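Local coordinates for monovalent Na+/H+ antiporter subunit D (Dietzia sp. DQ12-45-1b, PDB 7D3U), which forms, with its partner subunits, the Mrp complex, a multisubunit sodium/proton antiporter of the bacterial cell membrane, at the interface of chains A and B. Sequence-based numbering; all coordinates share one arbitrary frame. Chains: chain A, Monovalent Na+/H+ antiporter subunit D; chain B, Monovalent Na+/H+ antiporter subunit A.

Contact 1: the interface of chains A and B. Residues chain A 72, 74, 128, 130-131, 134-135; chain B 738, 740-741, 744.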
ATOM      1  N   ILE A  72      22.512  14.985  -7.348  1.00 72.04           N
ATOM      2  CA  ILE A  72      21.725  13.925  -6.725  1.00 72.04           C
ATOM      3  C   ILE A  72      22.634  12.713  -6.541  1.00 72.04           C
ATOM      4  O   ILE A  72      23.007  12.081  -7.542  1.00 72.04           O
ATOM      5  CB  ILE A  72      20.501  13.567  -7.574  1.00 72.04           C
ATOM      6  CG1 ILE A  72      19.697  14.823  -7.905  1.00 72.04           C
ATOM      7  CG2 ILE A  72      19.635  12.553  -6.855  1.00 72.04           C
ATOM      8  CD1 ILE A  72      18.467  14.547  -8.727  1.00 72.04           C
ATOM      9  N   PHE A  74      23.606   8.919  -5.952  1.00 70.89           N
ATOM     10  CA  PHE A  74      23.056   7.576  -6.082  1.00 70.89           C
ATOM     11  C   PHE A  74      23.906   6.677  -5.189  1.00 70.89           C
ATOM     12  O   PHE A  74      25.057   6.376  -5.510  1.00 70.89           O
ATOM     13  CB  PHE A  74      23.072   7.115  -7.532  1.00 70.89           C
ATOM     14  CG  PHE A  74      21.731   7.166  -8.199  1.00 70.89           C
ATOM     15  CD1 PHE A  74      20.842   8.186  -7.915  1.00 70.89           C
ATOM     16  CD2 PHE A  74      21.361   6.199  -9.114  1.00 70.89           C
ATOM     17  CE1 PHE A  74      19.607   8.234  -8.527  1.00 70.89           C
ATOM     18  CE2 PHE A  74      20.130   6.244  -9.730  1.00 70.89           C
ATOM     19  CZ  PHE A  74      19.253   7.263  -9.436  1.00 70.89           C
ATOM     20  N   ASP A 128      19.224  12.012  -1.816  1.00 71.19           N
ATOM     21  CA  ASP A 128      18.635  13.255  -1.349  1.00 71.19           C
ATOM     22  C   ASP A 128      17.125  13.091  -1.231  1.00 71.19           C
ATOM     23  O   ASP A 128      16.551  12.084  -1.651  1.00 71.19           O
ATOM     24  CB  ASP A 128      18.983  14.421  -2.277  1.00 71.19           C
ATOM     25  CG  ASP A 128      18.125  14.446  -3.507  1.00 71.19           C
ATOM     26  OD1 ASP A 128      17.957  13.371  -4.111  1.00 71.19           O
ATOM     27  OD2 ASP A 128      17.618  15.528  -3.864  1.00 71.19           O
ATOM     28  N   PHE A 130      14.280  15.421  -2.062  1.00 69.78           N
ATOM     29  CA  PHE A 130      13.282  15.817  -3.051  1.00 69.78           C
ATOM     30  C   PHE A 130      13.271  14.872  -4.243  1.00 69.78           C
ATOM     31  O   PHE A 130      12.201  14.543  -4.768  1.00 69.78           O
ATOM     32  CB  PHE A 130      13.518  17.246  -3.525  1.00 69.78           C
ATOM     33  CG  PHE A 130      12.582  17.671  -4.619  1.00 69.78           C
ATOM     34  CD1 PHE A 130      11.288  18.061  -4.325  1.00 69.78           C
ATOM     35  CD2 PHE A 130      12.987  17.656  -5.941  1.00 69.78           C
ATOM     36  CE1 PHE A 130      10.422  18.442  -5.328  1.00 69.78           C
ATOM     37  CE2 PHE A 130      12.124  18.037  -6.947  1.00 69.78           C
ATOM     38  CZ  PHE A 130      10.840  18.430  -6.639  1.00 69.78           C
ATOM     39  N   ASN A 131      14.446  14.436  -4.697  1.00 69.84           N
ATOM     40  CA  ASN A 131      14.473  13.475  -5.791  1.00 69.84           C
ATOM     41  C   ASN A 131      13.885  12.140  -5.363  1.00 69.84           C
ATOM     42  O   ASN A 131      13.344  11.408  -6.197  1.00 69.84           O
ATOM     43  CB  ASN A 131      15.896  13.298  -6.310  1.00 69.84           C
ATOM     44  CG  ASN A 131      16.014  12.167  -7.303  1.00 69.84           C
ATOM     45  OD1 ASN A 131      15.563  12.276  -8.441  1.00 69.84           O
ATOM     46  ND2 ASN A 131      16.624  11.070  -6.879  1.00 69.84           N
ATOM     47  N   VAL A 134      10.320  12.733  -6.058  1.00 67.63           N
ATOM     48  CA  VAL A 134      10.095  12.653  -7.497  1.00 67.63           C
ATOM     49  C   VAL A 134      10.044  11.200  -7.947  1.00 67.63           C
ATOM     50  O   VAL A 134       9.175  10.810  -8.734  1.00 67.63           O
ATOM     51  CB  VAL A 134      11.182  13.442  -8.249  1.00 67.63           C
ATOM     52  CG1 VAL A 134      11.391  12.873  -9.638  1.00 67.63           C
ATOM     53  CG2 VAL A 134      10.808  14.905  -8.323  1.00 67.63           C
ATOM     54  N   PHE A 135      10.953  10.370  -7.439  1.00 66.50           N
ATOM     55  CA  PHE A 135      10.964   8.968  -7.836  1.00 66.50           C
ATOM     56  C   PHE A 135       9.811   8.192  -7.218  1.00 66.50           C
ATOM     57  O   PHE A 135       9.346   7.213  -7.804  1.00 66.50           O
ATOM     58  CB  PHE A 135      12.299   8.329  -7.466  1.00 66.50           C
ATOM     59  CG  PHE A 135      13.325   8.428  -8.550  1.00 66.50           C
ATOM     60  CD1 PHE A 135      13.040   7.988  -9.826  1.00 66.50           C
ATOM     61  CD2 PHE A 135      14.566   8.979  -8.298  1.00 66.50           C
ATOM     62  CE1 PHE A 135      13.976   8.082 -10.829  1.00 66.50           C
ATOM     63  CE2 PHE A 135      15.507   9.075  -9.298  1.00 66.50           C
ATOM     64  CZ  PHE A 135      15.211   8.625 -10.566  1.00 66.50           C
TER
ATOM     65  N   ARG B 738      20.238  18.941 -11.628  1.00 73.89           N
ATOM     66  CA  ARG B 738      19.258  17.942 -11.205  1.00 73.89           C
ATOM     67  C   ARG B 738      18.395  17.497 -12.385  1.00 73.89           C
ATOM     68  O   ARG B 738      17.172  17.614 -12.374  1.00 73.89           O
ATOM     69  CB  ARG B 738      18.405  18.492 -10.068  1.00 73.89           C
ATOM     70  CG  ARG B 738      19.208  18.860  -8.838  1.00 73.89           C
ATOM     71  CD  ARG B 738      18.311  19.310  -7.707  1.00 73.89           C
ATOM     72  NE  ARG B 738      18.800  18.848  -6.413  1.00 73.89           N
ATOM     73  CZ  ARG B 738      18.347  17.767  -5.790  1.00 73.89           C
ATOM     74  NH1 ARG B 738      17.390  17.035  -6.339  1.00 73.89           N
ATOM     75  NH2 ARG B 738      18.850  17.418  -4.614  1.00 73.89           N
ATOM     76  N   LEU B 740      17.858  14.523 -13.243  1.00 74.36           N
ATOM     77  CA  LEU B 740      17.101  13.326 -12.900  1.00 74.36           C
ATOM     78  C   LEU B 740      15.679  13.674 -12.486  1.00 74.36           C
ATOM     79  O   LEU B 740      14.740  12.939 -12.805  1.00 74.36           O
ATOM     80  CB  LEU B 740      17.814  12.557 -11.791  1.00 74.36           C
ATOM     81  CG  LEU B 740      18.425  11.231 -12.234  1.00 74.36           C
ATOM     82  CD1 LEU B 740      19.141  10.563 -11.081  1.00 74.36           C
ATOM     83  CD2 LEU B 740      17.363  10.317 -12.811  1.00 74.36           C
ATOM     84  N   ASP B 741      15.498  14.793 -11.781  1.00 76.64           N
ATOM     85  CA  ASP B 741      14.152  15.234 -11.431  1.00 76.64           C
ATOM     86  C   ASP B 741      13.330  15.526 -12.677  1.00 76.64           C
ATOM     87  O   ASP B 741      12.147  15.174 -12.751  1.00 76.64           O
ATOM     88  CB  ASP B 741      14.220  16.472 -10.539  1.00 76.64           C
ATOM     89  CG  ASP B 741      14.915  16.205  -9.224  1.00 76.64           C
ATOM     90  OD1 ASP B 741      15.252  15.034  -8.961  1.00 76.64           O
ATOM     91  OD2 ASP B 741      15.125  17.166  -8.455  1.00 76.64           O
ATOM     92  N   GLY B 744      12.412  12.306 -14.367  1.00 74.39           N
ATOM     93  CA  GLY B 744      11.355  11.664 -13.610  1.00 74.39           C
ATOM     94  C   GLY B 744       9.997  12.296 -13.842  1.00 74.39           C
ATOM     95  O   GLY B 744       9.003  11.596 -14.023  1.00 74.39           O
TER
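B:Leu740 and B:Asp741, in the first turn of helix 739-762 of subunit A, pack against a surface of subunit D made by A:Ile72, strand 73-76 and the start of helix 129-146. The result is an apolar patch beside a charged one, within a subunit interface of the Mrp antiporter. B:Leu740 spreads its branches between two aromatic rings. B:Leu740 CD1 meets A:Phe74 tip to tip, 3.5 Å from A:Phe74 CE1, whereas CD2 touches CZ of A:Phe135, whose side chain crosses the leucine at about a right angle. A:Ile72, with CG1 anti to the carbonyl carbon (chi1 -52°), sends CD1 to within 3.7 Å of B:Leu740 CB and lays CG1 over the rim of one face of the B:Arg738 guanidinium. That arginine, bent at chi3, links two carboxylates. It forms a salt bridge with A:Asp128 across the interface, modelled too tightly for its length to mean much, and B:Arg738 NH1 donates nearly in plane to the syn lone pair of B:Asp741 OD2 at 3.1 Å (142° at H). This shared positive charge would ease repulsion between the two acids, A:Asp128 OD2 and B:Asp741 OD2 lying 5.5 Å apart. Replacing B:Asp741 by an alanine would probably free the arginine to swing and weaken its hold on A:Asp128. Turning over the A:Asn131 amide to present ND2 would probably relieve an acceptor-acceptor clash between nearly coplanar groups (14°), in which B:Asp741 OD1 is modelled 2.8 Å from A:Asn131 OD1. OD2 of B:Asp741 reaches the edge of the A:Phe130 ring, in its plane, 3.3 Å from A:Phe130 CD2.

Contact 2: the interface of chains A and B. Residues chain A 185-189; chain B 703-704, 707, 710, 712-713.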
ATOM      1  N   TYR A 185      14.137  21.958   4.004  1.00 70.41           N
ATOM      2  CA  TYR A 185      14.972  22.887   3.251  1.00 70.41           C
ATOM      3  C   TYR A 185      14.869  24.303   3.800  1.00 70.41           C
ATOM      4  O   TYR A 185      15.794  25.103   3.628  1.00 70.41           O
ATOM      5  CB  TYR A 185      14.588  22.863   1.773  1.00 70.41           C
ATOM      6  CG  TYR A 185      15.500  23.685   0.895  1.00 70.41           C
ATOM      7  CD1 TYR A 185      16.660  23.142   0.369  1.00 70.41           C
ATOM      8  CD2 TYR A 185      15.198  25.003   0.587  1.00 70.41           C
ATOM      9  CE1 TYR A 185      17.495  23.886  -0.433  1.00 70.41           C
ATOM     10  CE2 TYR A 185      16.029  25.755  -0.212  1.00 70.41           C
ATOM     11  CZ  TYR A 185      17.176  25.192  -0.719  1.00 70.41           C
ATOM     12  OH  TYR A 185      18.007  25.938  -1.520  1.00 70.41           O
ATOM     13  N   GLY A 186      13.759  24.632   4.450  1.00 69.68           N
ATOM     14  CA  GLY A 186      13.592  25.945   5.034  1.00 69.68           C
ATOM     15  C   GLY A 186      14.404  26.142   6.296  1.00 69.68           C
ATOM     16  O   GLY A 186      15.073  27.167   6.452  1.00 69.68           O
ATOM     17  N   VAL A 187      14.357  25.168   7.204  1.00 69.41           N
ATOM     18  CA  VAL A 187      15.073  25.302   8.468  1.00 69.41           C
ATOM     19  C   VAL A 187      16.555  24.989   8.295  1.00 69.41           C
ATOM     20  O   VAL A 187      17.417  25.733   8.773  1.00 69.41           O
ATOM     21  CB  VAL A 187      14.414  24.433   9.556  1.00 69.41           C
ATOM     22  CG1 VAL A 187      12.986  24.854   9.750  1.00 69.41           C
ATOM     23  CG2 VAL A 187      14.427  22.981   9.158  1.00 69.41           C
ATOM     24  N   THR A 188      16.878  23.890   7.621  1.00 69.67           N
ATOM     25  CA  THR A 188      18.256  23.578   7.286  1.00 69.67           C
ATOM     26  C   THR A 188      18.592  24.216   5.942  1.00 69.67           C
ATOM     27  O   THR A 188      17.854  25.060   5.429  1.00 69.67           O
ATOM     28  CB  THR A 188      18.490  22.071   7.273  1.00 69.67           C
ATOM     29  OG1 THR A 188      17.600  21.456   6.336  1.00 69.67           O
ATOM     30  CG2 THR A 188      18.258  21.487   8.646  1.00 69.67           C
ATOM     31  N   GLY A 189      19.715  23.826   5.358  1.00 71.37           N
ATOM     32  CA  GLY A 189      20.121  24.408   4.098  1.00 71.37           C
ATOM     33  C   GLY A 189      19.873  23.509   2.908  1.00 71.37           C
ATOM     34  O   GLY A 189      19.587  23.996   1.813  1.00 71.37           O
TER
ATOM     35  N   MET B 703       9.340  28.495  10.111  1.00 75.29           N
ATOM     36  CA  MET B 703      10.350  27.574   9.602  1.00 75.29           C
ATOM     37  C   MET B 703      11.023  28.012   8.306  1.00 75.29           C
ATOM     38  O   MET B 703      11.843  27.253   7.776  1.00 75.29           O
ATOM     39  CB  MET B 703       9.737  26.187   9.392  1.00 75.29           C
ATOM     40  CG  MET B 703       9.513  25.401  10.665  1.00 75.29           C
ATOM     41  SD  MET B 703       9.040  23.701  10.323  1.00 75.29           S
ATOM     42  CE  MET B 703       8.603  23.144  11.964  1.00 75.29           C
ATOM     43  N   THR B 704      10.722  29.192   7.768  1.00 77.38           N
ATOM     44  CA  THR B 704      11.206  29.536   6.435  1.00 77.38           C
ATOM     45  C   THR B 704      12.191  30.698   6.426  1.00 77.38           C
ATOM     46  O   THR B 704      13.309  30.541   5.929  1.00 77.38           O
ATOM     47  CB  THR B 704      10.018  29.836   5.517  1.00 77.38           C
ATOM     48  OG1 THR B 704       9.348  31.019   5.970  1.00 77.38           O
ATOM     49  CG2 THR B 704       9.053  28.660   5.502  1.00 77.38           C
ATOM     50  N   ARG B 707      17.096  31.676   7.857  1.00 78.23           N
ATOM     51  CA  ARG B 707      18.471  31.417   7.463  1.00 78.23           C
ATOM     52  C   ARG B 707      18.837  32.302   6.281  1.00 78.23           C
ATOM     53  O   ARG B 707      17.974  32.708   5.499  1.00 78.23           O
ATOM     54  CB  ARG B 707      18.685  29.945   7.104  1.00 78.23           C
ATOM     55  CG  ARG B 707      17.915  29.491   5.886  1.00 78.23           C
ATOM     56  CD  ARG B 707      18.139  28.018   5.623  1.00 78.23           C
ATOM     57  NE  ARG B 707      17.422  27.564   4.437  1.00 78.23           N
ATOM     58  CZ  ARG B 707      17.910  27.608   3.203  1.00 78.23           C
ATOM     59  NH1 ARG B 707      17.181  27.164   2.190  1.00 78.23           N
ATOM     60  NH2 ARG B 707      19.118  28.105   2.979  1.00 78.23           N
ATOM     61  N   SER B 710      20.826  28.993   1.428  1.00 79.98           N
ATOM     62  CA  SER B 710      21.370  27.647   1.338  1.00 79.98           C
ATOM     63  C   SER B 710      22.697  27.649   0.592  1.00 79.98           C
ATOM     64  O   SER B 710      22.885  28.393  -0.374  1.00 79.98           O
ATOM     65  CB  SER B 710      20.377  26.727   0.634  1.00 79.98           C
ATOM     66  OG  SER B 710      20.170  27.131  -0.707  1.00 79.98           O
ATOM     67  N   VAL B 712      23.865  25.321  -1.291  1.00 78.18           N
ATOM     68  CA  VAL B 712      23.619  24.901  -2.666  1.00 78.18           C
ATOM     69  C   VAL B 712      22.986  26.031  -3.462  1.00 78.18           C
ATOM     70  O   VAL B 712      23.225  26.160  -4.667  1.00 78.18           O
ATOM     71  CB  VAL B 712      22.755  23.629  -2.697  1.00 78.18           C
ATOM     72  CG1 VAL B 712      23.482  22.489  -2.021  1.00 78.18           C
ATOM     73  CG2 VAL B 712      21.426  23.875  -2.015  1.00 78.18           C
ATOM     74  N   GLY B 713      22.192  26.881  -2.810  1.00 77.72           N
ATOM     75  CA  GLY B 713      21.656  28.042  -3.500  1.00 77.72           C
ATOM     76  C   GLY B 713      22.739  29.030  -3.885  1.00 77.72           C
ATOM     77  O   GLY B 713      22.770  29.532  -5.013  1.00 77.72           O
TER
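The C-terminal end of helix 157-187 of subunit D and the following loop, 188-189, meet the subunit A loop that leaves helix 682-701 and leads into helix 711-718. Subunit D is a CPA3-family antiporter subunit, and the facing segment of subunit A belongs to its MBH subunit E-like region. B:Arg707 buries the most surface here. Its chain is extended from CG to NE and brings the guanidinium to the carbonyls at the helix end, where the dipole would favour a cation. B:Arg707 NH1 makes a weak hydrogen bond to the backbone O of A:Tyr185 at 2.9 Å, and NE makes weak ones to that same oxygen and to A:Gly186 O. A:Thr188 O is also near NE, but the N-H points away from it. B:Arg707 NH1 also sits over the face of the A:Tyr185 ring, 3.5 Å from its centroid, in a cation-pi contact; the guanidinium stands upright on the ring, its plane turned 89°. A:Gly189 CA covers one guanidinium face, over its centre. A:Tyr185 has CG anti to the backbone N (chi1 -174°), and its phenol OH hydrogen-bonds B:Ser710 OG at 2.6 Å, donor undecided. B:Ser710 caps helix 711-718, its OG accepting the N-H of B:Gly713 at 2.9 Å. On the opposite side of the arginine, A:Val187 CG1 lies alongside B:Met703, 3.5 Å from B:Met703 CB, both side chains pointing the same way.

The C-alpha centres of contact 1 and contact 2 are about 18 Å apart, and the two share no residue or helix. On subunit A both fall within the MBH subunit E-like region, contact 2 in the loop after helix 682-701 and contact 1 near the start of helix 739-762, so the chain between them is likely to be held at both ends. On subunit D they use consecutive helices, 129-146 at its beginning and 157-187 at its end. Contact 1 joins apolar packing to side-chain charges; contact 2 combines weak bonds to backbone carbonyls with a cation-pi contact and a hydroxyl pair. Both would probably help hold this part of subunit A against subunit D.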